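Local coordinates for protein fumarylacetoacetate hydrolase (Burkholderia xenovorans, PDB 5TI1) that probably hydrolyses fumarylacetoacetate to fumarate and acetoacetate, the last step of phenylalanine and tyrosine breakdown, at a magnesium-containing active site, at residues B[259-264]-B[283-288]; B[225-230]-B[326-331]; B[25-30]-B[114-119]. One frame throughout, in Å; residues are numbered along the deposited sequence.

Contact 1: residues B[259-264]-B[283-288]; sequences NDWSAR and ATTISP. With NA (sodium ion), chain L; MG (magnesium ion), chain K.
Asn259 and Thr285 form an antiparallel hydrogen-bonded pair, joining neighbouring strands of the mixed sheet that carries the metal centre of this FAH-family hydrolase. Asn259 N lies 2.8 Å from Thr285 O, in that carbonyl's plane, whereas Thr285 N approaches Asn259 O from above the carbonyl plane. An inverse gamma turn centred on Asp260 follows this pair. Trp261 O and Ala283 O both bind the sodium ion, beside the more distant Thr284 OG1; Lys280 O is a further ligand. Asp260 has CG anti to the backbone N, and its carboxylate oxygens part company: OD1 binds sodium at 2.4 Å and OD2 binds magnesium at the same distance. One carboxylate thus bridges two cations, which would be expected to hold it ionised. Magnesium is further bound by Asp153, Glu226 and Glu228. Asn259 ND2 sits over one face of the Trp261 indole, offset toward its rim, while Asn259 OD1 probably accepts from the backbone N of Glu226. Ala283 CB packs against the indole CD1. With CG of Trp261 anti to the carbonyl carbon (chi1 -53°), the ring meets Thr285 edge-on, and NE1 gives a nearly straight hydrogen bond, 2.7 Å long, to Thr285 OG1 in the ring plane.

Contact 2: residues B[225-230]-B[326-331]; sequences IELETG and LEVTLR. With MG (magnesium ion), chain K.
Ile225 and Val328 meet tip to tip, Ile225 CD1 lying 3.8 Å from Val328 CG1. Ile225 holds CG1 in the crowded position between its backbone N and carbonyl carbon (chi1 73°), and the chain then runs straight on to CD1, reaching the other strand. Leu227 instead has CG anti to the backbone N and slides past Val328 in the opposite direction, so that its CD1 comes within 4.0 Å of Val328 CG2. The side chain crosses that of Leu326 obliquely, Leu227 CD2 lying 4.2 Å from Leu326 CB. No hydrogen bond links the segments: this is face-to-face packing of two sheets, and the axes of the short strand segments 227-230 and 326-331 approach to 8.7 Å with their directions 130° apart. Leu419 and Thr344, from strands beside 326-331, also touch Leu227. Glu228 points away from this apolar layer, and the Glu226 carboxylate lies on the metal side. Both place CG anti to the carbonyl carbon and extend beyond it, converging on magnesium with OE2 of Glu226 and OE1 of Glu228 each at 2.2 Å. The second oxygens are held too, Glu226 OE1 by a salt bridge to Arg264 and Glu228 OE2 by the backbone N of Gly376.

Contact 3: residues B[25-30]-B[114-119]; sequences SWVESA and RLLSRD
Three successive carbonyls where helix 102-116 gives way to loop gather round Trp26, and two of them, Leu115 O and Ser117 O, lie at the pyrrole edge of its indole. Its CG occupies the crowded position between backbone N and carbonyl carbon (chi1 48°), and the ring is thereby laid along the emerging chain. NE1 donates to Leu115 O at 2.7 Å, close to the ring plane and on a carbonyl lone pair. Beside it, CD1 lies only 3.0 Å from Ser117 O. Leu116 O, between these two in sequence, takes two bonds, one from a hydroxyl and one from a backbone N-H: Ser25 OG donates to it at 2.7 Å on a lone pair, and Trp26 N adds a longer bond of 3.3 Å. With OG anti to its own backbone N, Ser25 does double duty, for the same oxygen accepts from Val27 N at 2.9 Å and closes an ST turn. The turn leads into the 3-10 segment that starts at Glu28, so one hydroxyl couples the fold of this loop to the Leu116 carbonyl. Away from the annotated sites, the loop before strand 44-49 thus packs on the end of helix 102-116, beside the five-stranded antiparallel sheet of the N-terminal region, which Leu116 reaches through Ile61. Leu116 CD2 lies 4.0 Å from Trp26 CZ2 and also against Val27 CG2, which sits over one face of the indole, toward its rim. At the exposed margin, the Arg118 chain bends at chi3, setting its guanidinium nearly coplanar with the Glu28 carboxylate in a long salt bridge, Glu28 OE1 to Arg118 NH1 being 3.9 Å.

In the fold
From the N terminus, contact 3 closes first, bringing the end of helix 102-116 back to the loop of residues 25-30 around a span that includes strands 44-49, 56-61 and 64-67. It is complete before contact 2 opens, and the two are in series, with centres about 31 Å apart. Contact 2 closes a larger loop between 225-230 and 326-331, joining two sheets. Contact 1 is nested inside that loop and pairs neighbouring strands of one of those sheets through a largely helical excursion. Contacts 1 and 2 touch, share the magnesium ion and have centres about 9 Å apart; contact 3 remains about 16 Å from contact 1 at the nearest atoms.

Contact 1: residues B[259-264]-B[283-288]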
# COMPACT_ATOMS: atom_id res chain seq x y z
N ASN B 259 10.78 3.44 12.26
CA ASN B 259 11.71 4.42 11.73
C ASN B 259 11.40 4.59 10.25
O ASN B 259 11.74 3.72 9.44
CB ASN B 259 13.16 4.00 11.95
CG ASN B 259 14.15 5.06 11.47
OD1 ASN B 259 13.74 6.10 10.94
ND2 ASN B 259 15.46 4.80 11.67
N ASP B 260 10.78 5.72 9.90
CA ASP B 260 10.44 6.02 8.52
C ASP B 260 11.62 6.75 7.88
O ASP B 260 11.65 7.98 7.78
CB ASP B 260 9.16 6.85 8.45
CG ASP B 260 8.80 7.28 7.03
OD1 ASP B 260 9.24 6.60 6.08
OD2 ASP B 260 8.11 8.31 6.88
N TRP B 261 12.61 5.97 7.45
CA TRP B 261 13.79 6.53 6.81
C TRP B 261 13.40 7.49 5.69
O TRP B 261 12.54 7.18 4.86
CB TRP B 261 14.68 5.41 6.24
CG TRP B 261 15.06 4.34 7.22
CD1 TRP B 261 14.43 3.13 7.40
CD2 TRP B 261 16.17 4.35 8.12
NE1 TRP B 261 15.08 2.41 8.38
CE2 TRP B 261 16.15 3.13 8.83
CE3 TRP B 261 17.18 5.28 8.41
CZ2 TRP B 261 17.11 2.80 9.79
CZ3 TRP B 261 18.13 4.95 9.37
CH2 TRP B 261 18.09 3.72 10.05
N SER B 262 14.05 8.66 5.67
CA SER B 262 13.70 9.73 4.75
C SER B 262 14.94 10.24 4.05
O SER B 262 15.96 10.50 4.70
CB SER B 262 13.01 10.88 5.49
OG SER B 262 11.72 10.49 5.93
N ALA B 263 14.86 10.40 2.73
CA ALA B 263 15.88 11.08 1.93
C ALA B 263 15.34 12.47 1.61
O ALA B 263 14.58 12.65 0.65
CB ALA B 263 16.19 10.29 0.66
N ARG B 264 15.74 13.46 2.42
CA ARG B 264 15.02 14.73 2.40
C ARG B 264 15.32 15.56 1.17
O ARG B 264 14.44 16.31 0.72
CB ARG B 264 15.34 15.53 3.66
CG ARG B 264 15.01 14.77 4.90
CD ARG B 264 14.71 15.66 6.06
NE ARG B 264 14.26 14.83 7.17
CZ ARG B 264 13.02 14.39 7.31
NH1 ARG B 264 12.08 14.71 6.42
NH2 ARG B 264 12.72 13.62 8.35
N ALA B 283 12.91 2.32 2.32
CA ALA B 283 13.05 1.54 3.55
C ALA B 283 12.21 2.15 4.67
O ALA B 283 12.20 3.37 4.86
CB ALA B 283 14.51 1.48 4.02
N THR B 284 11.50 1.30 5.41
CA THR B 284 10.88 1.67 6.67
C THR B 284 11.12 0.51 7.61
O THR B 284 10.87 -0.64 7.24
CB THR B 284 9.38 1.96 6.49
OG1 THR B 284 9.20 3.05 5.58
CG2 THR B 284 8.75 2.30 7.83
N THR B 285 11.63 0.78 8.81
CA THR B 285 11.99 -0.27 9.75
C THR B 285 11.00 -0.29 10.92
O THR B 285 10.63 0.77 11.44
CB THR B 285 13.43 -0.10 10.26
OG1 THR B 285 14.33 -0.07 9.15
CG2 THR B 285 13.83 -1.24 11.18
N ILE B 286 10.56 -1.48 11.32
CA ILE B 286 9.80 -1.60 12.56
C ILE B 286 10.48 -2.59 13.50
O ILE B 286 11.21 -3.50 13.08
CB ILE B 286 8.32 -2.00 12.34
CG1 ILE B 286 8.19 -3.37 11.66
CG2 ILE B 286 7.60 -0.91 11.54
CD1 ILE B 286 6.73 -3.87 11.59
N SER B 287 10.25 -2.40 14.80
CA SER B 287 10.67 -3.35 15.80
C SER B 287 9.88 -4.65 15.65
O SER B 287 8.78 -4.66 15.08
CB SER B 287 10.48 -2.76 17.20
OG SER B 287 9.13 -2.38 17.40
N PRO B 288 10.41 -5.76 16.16
CA PRO B 288 9.77 -7.06 15.89
C PRO B 288 8.66 -7.46 16.86
O PRO B 288 7.86 -8.33 16.51
CB PRO B 288 10.94 -8.05 15.97
CG PRO B 288 11.90 -7.40 16.92
CD PRO B 288 11.77 -5.92 16.71
NA NA L . 10.83 5.32 4.89
MG MG K . 7.03 9.69 8.49

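Contact 2: residues B[225-230]-B[326-331]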
# COMPACT_ATOMS: atom_id res chain seq x y z
N ILE B 225 16.36 9.91 9.85
CA ILE B 225 15.37 9.06 10.50
C ILE B 225 14.06 9.81 10.61
O ILE B 225 14.01 11.03 10.44
CB ILE B 225 15.81 8.63 11.91
CG1 ILE B 225 15.68 9.82 12.87
CG2 ILE B 225 17.21 8.05 11.90
CD1 ILE B 225 15.99 9.50 14.30
N GLU B 226 12.99 9.09 10.93
CA GLU B 226 11.79 9.69 11.50
C GLU B 226 11.35 8.77 12.63
O GLU B 226 10.90 7.65 12.38
CB GLU B 226 10.68 9.87 10.46
CG GLU B 226 11.06 10.86 9.36
CD GLU B 226 9.87 11.55 8.73
OE1 GLU B 226 10.02 12.72 8.30
OE2 GLU B 226 8.80 10.94 8.67
N LEU B 227 11.55 9.24 13.86
CA LEU B 227 11.14 8.50 15.05
C LEU B 227 9.63 8.49 15.13
O LEU B 227 9.00 9.55 15.21
CB LEU B 227 11.74 9.13 16.31
CG LEU B 227 11.05 8.72 17.61
CD1 LEU B 227 11.34 7.28 17.94
CD2 LEU B 227 11.52 9.61 18.75
N GLU B 228 9.04 7.29 15.11
CA GLU B 228 7.59 7.13 15.13
C GLU B 228 7.22 5.87 15.88
O GLU B 228 8.06 5.01 16.17
CB GLU B 228 7.02 7.04 13.71
CG GLU B 228 7.44 8.16 12.78
CD GLU B 228 6.68 8.14 11.48
OE1 GLU B 228 7.16 8.72 10.49
OE2 GLU B 228 5.59 7.53 11.46
N THR B 229 5.93 5.74 16.18
CA THR B 229 5.34 4.45 16.50
C THR B 229 4.42 4.02 15.36
O THR B 229 3.90 4.85 14.60
CB THR B 229 4.55 4.49 17.80
OG1 THR B 229 3.40 5.31 17.58
CG2 THR B 229 5.39 5.09 18.95
N GLY B 230 4.20 2.72 15.25
CA GLY B 230 3.18 2.23 14.35
C GLY B 230 2.20 1.37 15.10
O GLY B 230 2.61 0.52 15.89
N LEU B 326 10.50 7.29 24.58
CA LEU B 326 11.20 6.93 23.35
C LEU B 326 12.60 7.54 23.33
O LEU B 326 12.80 8.66 23.80
CB LEU B 326 10.41 7.40 22.12
CG LEU B 326 8.97 6.89 21.99
CD1 LEU B 326 8.23 7.72 20.96
CD2 LEU B 326 8.92 5.42 21.62
N GLU B 327 13.56 6.79 22.78
CA GLU B 327 14.94 7.24 22.66
C GLU B 327 15.51 6.76 21.34
O GLU B 327 15.09 5.74 20.78
CB GLU B 327 15.83 6.72 23.81
CG GLU B 327 15.36 7.11 25.20
CD GLU B 327 16.40 6.85 26.28
OE1 GLU B 327 17.50 6.36 25.95
OE2 GLU B 327 16.11 7.14 27.46
N VAL B 328 16.48 7.51 20.83
CA VAL B 328 17.20 7.13 19.62
C VAL B 328 18.68 7.26 19.91
O VAL B 328 19.11 8.24 20.52
CB VAL B 328 16.78 7.99 18.41
CG1 VAL B 328 17.62 7.64 17.16
CG2 VAL B 328 15.26 7.82 18.11
N THR B 329 19.45 6.27 19.51
CA THR B 329 20.90 6.36 19.56
C THR B 329 21.46 6.27 18.15
O THR B 329 20.84 5.68 17.25
CB THR B 329 21.53 5.29 20.47
OG1 THR B 329 21.32 3.99 19.90
CG2 THR B 329 20.90 5.34 21.87
N LEU B 330 22.62 6.88 17.96
CA LEU B 330 23.35 6.85 16.70
C LEU B 330 24.76 6.39 17.01
O LEU B 330 25.40 6.93 17.92
CB LEU B 330 23.36 8.23 16.03
CG LEU B 330 23.86 8.35 14.58
CD1 LEU B 330 23.28 9.58 13.91
CD2 LEU B 330 25.39 8.38 14.48
N ARG B 331 25.24 5.38 16.29
CA ARG B 331 26.60 4.90 16.51
C ARG B 331 27.38 4.96 15.21
O ARG B 331 27.07 4.20 14.27
CB ARG B 331 26.61 3.49 17.09
CG ARG B 331 28.02 2.99 17.36
CD ARG B 331 28.05 1.81 18.31
NE ARG B 331 27.30 0.68 17.78
CZ ARG B 331 27.73 -0.10 16.80
NH1 ARG B 331 28.91 0.13 16.22
NH2 ARG B 331 26.98 -1.11 16.38
MG MG K . 7.03 9.69 8.49

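Contact 3: residues B[25-30]-B[114-119]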
# COMPACT_ATOMS: atom_id res chain seq x y z
N SER B 25 7.44 -13.15 37.48
CA SER B 25 7.57 -14.40 36.76
C SER B 25 8.65 -15.28 37.38
O SER B 25 9.58 -14.80 38.03
CB SER B 25 7.91 -14.15 35.28
OG SER B 25 8.05 -15.37 34.57
N TRP B 26 8.51 -16.59 37.16
CA TRP B 26 9.61 -17.50 37.44
C TRP B 26 10.69 -17.47 36.36
O TRP B 26 11.71 -18.13 36.51
CB TRP B 26 9.09 -18.93 37.62
CG TRP B 26 8.16 -19.38 36.56
CD1 TRP B 26 6.80 -19.36 36.61
CD2 TRP B 26 8.51 -19.94 35.29
NE1 TRP B 26 6.28 -19.86 35.44
CE2 TRP B 26 7.31 -20.22 34.61
CE3 TRP B 26 9.72 -20.22 34.66
CZ2 TRP B 26 7.28 -20.77 33.34
CZ3 TRP B 26 9.70 -20.76 33.39
CH2 TRP B 26 8.49 -21.03 32.74
N VAL B 27 10.47 -16.73 35.27
CA VAL B 27 11.56 -16.36 34.35
C VAL B 27 12.25 -15.16 35.00
O VAL B 27 11.72 -14.05 34.96
CB VAL B 27 11.05 -16.04 32.95
CG1 VAL B 27 12.21 -15.73 32.01
CG2 VAL B 27 10.20 -17.19 32.40
N GLU B 28 13.40 -15.38 35.63
CA GLU B 28 13.96 -14.34 36.49
C GLU B 28 14.32 -13.09 35.71
O GLU B 28 14.09 -11.97 36.18
CB GLU B 28 15.17 -14.85 37.26
CG GLU B 28 15.64 -13.88 38.34
CD GLU B 28 14.53 -13.51 39.34
OE1 GLU B 28 13.79 -14.42 39.78
OE2 GLU B 28 14.40 -12.31 39.67
N SER B 29 14.90 -13.25 34.51
CA SER B 29 15.22 -12.08 33.70
C SER B 29 13.98 -11.20 33.47
O SER B 29 14.11 -9.98 33.29
CB SER B 29 15.83 -12.51 32.36
OG SER B 29 14.98 -13.40 31.66
N ALA B 30 12.79 -11.79 33.51
CA ALA B 30 11.57 -11.01 33.31
C ALA B 30 11.31 -10.04 34.45
O ALA B 30 10.50 -9.12 34.30
CB ALA B 30 10.37 -11.93 33.14
N ARG B 114 -0.84 -16.39 33.65
CA ARG B 114 -0.94 -17.42 34.69
C ARG B 114 0.27 -18.36 34.64
O ARG B 114 0.94 -18.56 35.66
CB ARG B 114 -2.25 -18.20 34.52
N LEU B 115 0.58 -18.90 33.46
CA LEU B 115 1.63 -19.90 33.35
C LEU B 115 3.01 -19.33 33.65
O LEU B 115 3.88 -20.06 34.14
CB LEU B 115 1.62 -20.52 31.95
CG LEU B 115 0.50 -21.50 31.63
CD1 LEU B 115 0.35 -21.67 30.14
CD2 LEU B 115 0.75 -22.84 32.30
N LEU B 116 3.23 -18.06 33.37
CA LEU B 116 4.53 -17.46 33.65
C LEU B 116 4.64 -16.92 35.06
O LEU B 116 5.73 -16.51 35.46
CB LEU B 116 4.81 -16.33 32.66
CG LEU B 116 4.99 -16.76 31.20
CD1 LEU B 116 5.06 -15.54 30.31
CD2 LEU B 116 6.25 -17.61 31.07
N SER B 117 3.55 -16.93 35.83
CA SER B 117 3.55 -16.37 37.17
C SER B 117 4.38 -17.23 38.12
O SER B 117 4.32 -18.46 38.08
CB SER B 117 2.12 -16.25 37.70
OG SER B 117 1.37 -15.42 36.83
N ARG B 118 5.12 -16.55 38.99
CA ARG B 118 6.06 -17.22 39.89
C ARG B 118 5.38 -18.22 40.81
O ARG B 118 6.00 -19.22 41.20
CB ARG B 118 6.80 -16.15 40.69
CG ARG B 118 7.00 -16.44 42.14
CD ARG B 118 7.57 -15.21 42.78
NE ARG B 118 8.79 -14.79 42.10
CZ ARG B 118 9.46 -13.69 42.41
NH1 ARG B 118 10.56 -13.38 41.74
NH2 ARG B 118 9.03 -12.91 43.39
N ASP B 119 4.10 -18.00 41.13
CA ASP B 119 3.36 -18.90 42.00
C ASP B 119 2.68 -20.04 41.25
O ASP B 119 2.01 -20.86 41.88
CB ASP B 119 2.31 -18.10 42.78
CG ASP B 119 2.94 -17.05 43.68
OD1 ASP B 119 3.81 -17.41 44.50
OD2 ASP B 119 2.56 -15.87 43.56